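Local coordinates for WbmS, polysaccharide deacetylase involved in O-antigen biosynthesis (Bordetella bronchiseptica, PDB 3HFT), which probably removes acetyl groups from a polysaccharide as a zinc-binding hydrolase during synthesis of the O-antigen, at residues E188-W196 with S245-N256. Numbering follows the deposited sequence.
Sequences EFDSTFDYW and SRTFLQSLLARN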
loop_
_atom_site.group_PDB
_atom_site.type_symbol
_atom_site.label_atom_id
_atom_site.label_comp_id
_atom_site.label_asym_id
_atom_site.label_seq_id
_atom_site.Cartn_x
_atom_site.Cartn_y
_atom_site.Cartn_z
ATOM N N GLU A 188 -6.352 11.931 -18.638
ATOM C CA GLU A 188 -6.534 13.224 -19.310
ATOM C C GLU A 188 -6.275 14.421 -18.409
ATOM O O GLU A 188 -6.666 14.424 -17.235
ATOM C CB GLU A 188 -7.961 13.331 -19.809
ATOM C CG GLU A 188 -8.381 12.219 -20.764
ATOM C CD GLU A 188 -9.855 12.324 -21.228
ATOM O OE1 GLU A 188 -10.543 13.326 -20.896
ATOM O OE2 GLU A 188 -10.317 11.382 -21.919
ATOM N N PHE A 189 -5.624 15.439 -18.966
ATOM C CA PHE A 189 -5.374 16.700 -18.276
ATOM C C PHE A 189 -6.374 17.769 -18.683
ATOM O O PHE A 189 -6.479 18.792 -18.008
ATOM C CB PHE A 189 -3.953 17.223 -18.533
ATOM C CG PHE A 189 -2.894 16.404 -17.872
ATOM C CD1 PHE A 189 -2.692 16.484 -16.504
ATOM C CD2 PHE A 189 -2.134 15.516 -18.600
ATOM C CE1 PHE A 189 -1.751 15.708 -15.891
ATOM C CE2 PHE A 189 -1.200 14.721 -17.965
ATOM C CZ PHE A 189 -0.996 14.841 -16.629
ATOM N N ASP A 190 -7.126 17.498 -19.750
ATOM C CA ASP A 190 -8.054 18.478 -20.353
ATOM C C ASP A 190 -9.512 18.048 -20.411
ATOM O O ASP A 190 -10.241 18.433 -21.324
ATOM C CB ASP A 190 -7.611 18.807 -21.783
ATOM C CG ASP A 190 -7.569 17.568 -22.687
ATOM O OD1 ASP A 190 -7.661 16.410 -22.164
ATOM O OD2 ASP A 190 -7.421 17.758 -23.925
ATOM N N SER A 191 -9.944 17.255 -19.461
ATOM C CA SER A 191 -11.359 16.909 -19.341
ATOM C C SER A 191 -12.160 18.135 -18.884
ATOM O O SER A 191 -11.646 19.006 -18.191
ATOM C CB SER A 191 -11.534 15.762 -18.334
ATOM O OG SER A 191 -12.898 15.378 -18.271
ATOM N N THR A 192 -13.424 18.206 -19.279
ATOM C CA THR A 192 -14.304 19.288 -18.845
ATOM C C THR A 192 -15.007 19.012 -17.499
ATOM O O THR A 192 -15.816 19.815 -17.028
ATOM C CB THR A 192 -15.403 19.538 -19.901
ATOM O OG1 THR A 192 -16.142 18.325 -20.105
ATOM C CG2 THR A 192 -14.782 19.985 -21.218
ATOM N N PHE A 193 -14.725 17.872 -16.882
ATOM C CA PHE A 193 -15.329 17.557 -15.602
ATOM C C PHE A 193 -14.338 16.762 -14.751
ATOM O O PHE A 193 -13.348 16.228 -15.258
ATOM C CB PHE A 193 -16.613 16.778 -15.807
ATOM C CG PHE A 193 -16.416 15.401 -16.372
ATOM C CD1 PHE A 193 -16.121 15.219 -17.702
ATOM C CD2 PHE A 193 -16.569 14.277 -15.563
ATOM C CE1 PHE A 193 -15.958 13.928 -18.222
ATOM C CE2 PHE A 193 -16.412 12.993 -16.069
ATOM C CZ PHE A 193 -16.103 12.814 -17.403
ATOM N N ASP A 194 -14.619 16.701 -13.459
ATOM C CA ASP A 194 -13.745 16.054 -12.516
ATOM C C ASP A 194 -14.014 14.559 -12.539
ATOM O O ASP A 194 -14.716 14.016 -11.674
ATOM C CB ASP A 194 -13.993 16.647 -11.132
ATOM C CG ASP A 194 -13.550 18.115 -11.027
ATOM O OD1 ASP A 194 -12.632 18.542 -11.775
ATOM O OD2 ASP A 194 -14.103 18.840 -10.169
ATOM N N TYR A 195 -13.422 13.893 -13.526
ATOM C CA TYR A 195 -13.662 12.459 -13.768
ATOM C C TYR A 195 -13.336 11.545 -12.585
ATOM O O TYR A 195 -13.923 10.476 -12.423
ATOM C CB TYR A 195 -12.897 12.008 -15.016
ATOM C CG TYR A 195 -11.399 12.276 -15.036
ATOM C CD1 TYR A 195 -10.521 11.472 -14.336
ATOM C CD2 TYR A 195 -10.859 13.268 -15.846
ATOM C CE1 TYR A 195 -9.146 11.697 -14.360
ATOM C CE2 TYR A 195 -9.495 13.493 -15.895
ATOM C CZ TYR A 195 -8.631 12.684 -15.140
ATOM O OH TYR A 195 -7.263 12.888 -15.172
ATOM N N TRP A 196 -12.402 11.989 -11.761
ATOM C CA TRP A 196 -11.901 11.229 -10.630
ATOM C C TRP A 196 -12.737 11.376 -9.362
ATOM O O TRP A 196 -12.550 10.606 -8.397
ATOM C CB TRP A 196 -10.455 11.713 -10.336
ATOM C CG TRP A 196 -10.364 13.191 -10.369
ATOM C CD1 TRP A 196 -10.017 13.954 -11.427
ATOM C CD2 TRP A 196 -10.710 14.095 -9.314
ATOM N NE1 TRP A 196 -10.129 15.292 -11.107
ATOM C CE2 TRP A 196 -10.523 15.400 -9.801
ATOM C CE3 TRP A 196 -11.150 13.924 -8.003
ATOM C CZ2 TRP A 196 -10.821 16.538 -9.041
ATOM C CZ3 TRP A 196 -11.425 15.045 -7.248
ATOM C CH2 TRP A 196 -11.241 16.337 -7.761
ATOM N N SER A 245 -0.499 19.317 -16.130
ATOM C CA SER A 245 -0.683 19.291 -14.671
ATOM C C SER A 245 -1.112 20.629 -14.102
ATOM O O SER A 245 -1.948 20.681 -13.201
ATOM C CB SER A 245 0.600 18.834 -13.971
ATOM O OG SER A 245 0.942 17.496 -14.351
ATOM N N ARG A 246 -0.563 21.718 -14.627
ATOM C CA ARG A 246 -0.880 23.052 -14.145
ATOM C C ARG A 246 -2.298 23.463 -14.529
ATOM O O ARG A 246 -3.064 23.956 -13.698
ATOM C CB ARG A 246 0.094 24.074 -14.720
ATOM C CG ARG A 246 0.012 25.453 -14.108
ATOM C CD ARG A 246 0.908 26.399 -14.892
ATOM N NE ARG A 246 1.042 27.686 -14.235
ATOM C CZ ARG A 246 1.844 27.943 -13.205
ATOM N NH1 ARG A 246 2.579 27.015 -12.668
ATOM N NH2 ARG A 246 1.880 29.148 -12.684
ATOM N N THR A 247 -2.664 23.266 -15.786
ATOM C CA THR A 247 -3.999 23.656 -16.226
ATOM C C THR A 247 -5.066 22.753 -15.576
ATOM O O THR A 247 -6.149 23.215 -15.273
ATOM C CB THR A 247 -4.130 23.687 -17.739
ATOM O OG1 THR A 247 -3.887 22.391 -18.261
ATOM C CG2 THR A 247 -3.172 24.721 -18.369
ATOM N N PHE A 248 -4.734 21.494 -15.303
ATOM C CA PHE A 248 -5.644 20.590 -14.598
ATOM C C PHE A 248 -5.910 21.158 -13.198
ATOM O O PHE A 248 -7.044 21.247 -12.759
ATOM C CB PHE A 248 -5.004 19.212 -14.538
ATOM C CG PHE A 248 -5.766 18.163 -13.750
ATOM C CD1 PHE A 248 -5.505 17.956 -12.410
ATOM C CD2 PHE A 248 -6.672 17.319 -14.379
ATOM C CE1 PHE A 248 -6.143 16.961 -11.715
ATOM C CE2 PHE A 248 -7.306 16.316 -13.681
ATOM C CZ PHE A 248 -7.039 16.139 -12.344
ATOM N N LEU A 249 -4.842 21.541 -12.505
ATOM C CA LEU A 249 -4.978 22.092 -11.153
ATOM C C LEU A 249 -5.717 23.396 -11.191
ATOM O O LEU A 249 -6.577 23.651 -10.347
ATOM C CB LEU A 249 -3.594 22.313 -10.546
ATOM C CG LEU A 249 -3.524 22.980 -9.175
ATOM C CD1 LEU A 249 -4.320 22.236 -8.085
ATOM C CD2 LEU A 249 -2.017 23.115 -8.791
ATOM N N GLN A 250 -5.386 24.257 -12.146
ATOM C CA GLN A 250 -6.094 25.539 -12.246
ATOM C C GLN A 250 -7.595 25.360 -12.493
ATOM O O GLN A 250 -8.398 26.038 -11.869
ATOM C CB GLN A 250 -5.473 26.446 -13.324
ATOM C CG GLN A 250 -4.108 26.981 -12.920
ATOM C CD GLN A 250 -3.395 27.652 -14.077
ATOM O OE1 GLN A 250 -3.378 27.136 -15.185
ATOM N NE2 GLN A 250 -2.817 28.797 -13.819
ATOM N N SER A 251 -7.981 24.433 -13.370
ATOM C CA SER A 251 -9.410 24.159 -13.626
ATOM C C SER A 251 -10.126 23.586 -12.431
ATOM O O SER A 251 -11.268 23.934 -12.146
ATOM C CB SER A 251 -9.588 23.155 -14.748
ATOM O OG SER A 251 -9.110 23.727 -15.934
ATOM N N LEU A 252 -9.454 22.686 -11.748
ATOM C CA LEU A 252 -10.024 22.047 -10.563
ATOM C C LEU A 252 -10.314 23.086 -9.510
ATOM O O LEU A 252 -11.380 23.063 -8.880
ATOM C CB LEU A 252 -9.036 21.003 -10.060
ATOM C CG LEU A 252 -9.209 20.197 -8.798
ATOM C CD1 LEU A 252 -8.115 19.117 -8.859
ATOM C CD2 LEU A 252 -9.073 21.056 -7.567
ATOM N N LEU A 253 -9.374 24.016 -9.321
ATOM C CA LEU A 253 -9.556 25.119 -8.372
ATOM C C LEU A 253 -10.714 26.022 -8.800
ATOM O O LEU A 253 -11.598 26.331 -7.986
ATOM C CB LEU A 253 -8.258 25.942 -8.232
ATOM C CG LEU A 253 -7.075 25.267 -7.516
ATOM C CD1 LEU A 253 -5.759 26.046 -7.689
ATOM C CD2 LEU A 253 -7.410 25.007 -6.027
ATOM N N ALA A 254 -10.712 26.439 -10.069
ATOM C CA ALA A 254 -11.756 27.330 -10.597
ATOM C C ALA A 254 -13.146 26.724 -10.468
ATOM O O ALA A 254 -14.072 27.401 -10.094
ATOM C CB ALA A 254 -11.463 27.705 -12.075
ATOM N N ARG A 255 -13.291 25.451 -10.785
ATOM C CA ARG A 255 -14.564 24.788 -10.682
ATOM C C ARG A 255 -15.053 24.570 -9.273
ATOM O O ARG A 255 -16.234 24.318 -9.102
ATOM C CB ARG A 255 -14.465 23.368 -11.188
ATOM C CG ARG A 255 -14.313 23.184 -12.629
ATOM C CD ARG A 255 -14.376 21.687 -12.890
ATOM N NE ARG A 255 -13.977 21.478 -14.263
ATOM C CZ ARG A 255 -12.899 20.826 -14.649
ATOM N NH1 ARG A 255 -12.108 20.246 -13.752
ATOM N NH2 ARG A 255 -12.642 20.719 -15.952
ATOM N N ASN A 256 -14.158 24.550 -8.287
ATOM C CA ASN A 256 -14.536 24.102 -6.940
ATOM C C ASN A 256 -14.456 25.157 -5.838
ATOM O O ASN A 256 -14.807 24.876 -4.706
ATOM C CB ASN A 256 -13.706 22.886 -6.563
ATOM C CG ASN A 256 -14.126 21.653 -7.330
ATOM O OD1 ASN A 256 -15.226 21.142 -7.120
ATOM N ND2 ASN A 256 -13.270 21.176 -8.226
HETATM O O HOH W 1 -6.404 21.410 -18.398
#
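Asp194 splits its carboxylate between Arg255 and Asn256, neighbours in sequence: OD1 makes a salt bridge to Arg255 NH1 at 2.7 Å, and OD2 accepts a hydrogen bond from Asn256 ND2 at 3.2 Å. The two grips differ in geometry. The Arg255 guanidinium stands 79° from the carboxylate plane and its bond is bent and weak, whereas the Asn256 amide is nearly coplanar and sends a nearly straight N-H to the syn side of OD2. Asn256 ND2 also donates to Leu252 O, which fixes the amide's rotation. Extended from CG to NE, Arg255 slides past Asp194; its guanidinium has Phe193 CA over one face and Ser251 CB toward the rim of the other, and NH2 reaches Ser191 O weakly.

Deeper in, Phe248, its CG anti to the backbone N (chi1 176°), pushes its ring into the loop. Phe248 CZ comes within 3.4 Å of Trp196 NE1, the rings inclined at 50°, and Phe248 CE2 lies 3.7 Å from Tyr195 OH, which donates a hydrogen bond to Glu188 O and also pairs with Trp177 NE1. Trp177 stacks on Phe248. The Phe189 ring edge meets Phe248 CB. Leu252 CD1 packs against Trp196 CZ2, while one water joins Phe189 O to Thr247 OG1, itself hydrogen-bonded to Gly244 N.

This is peripheral packing: helix 245-256 lies on strand 203-207 of the parallel sheet, and loop 188-196 folds against it at the rim of the deacetylase domain.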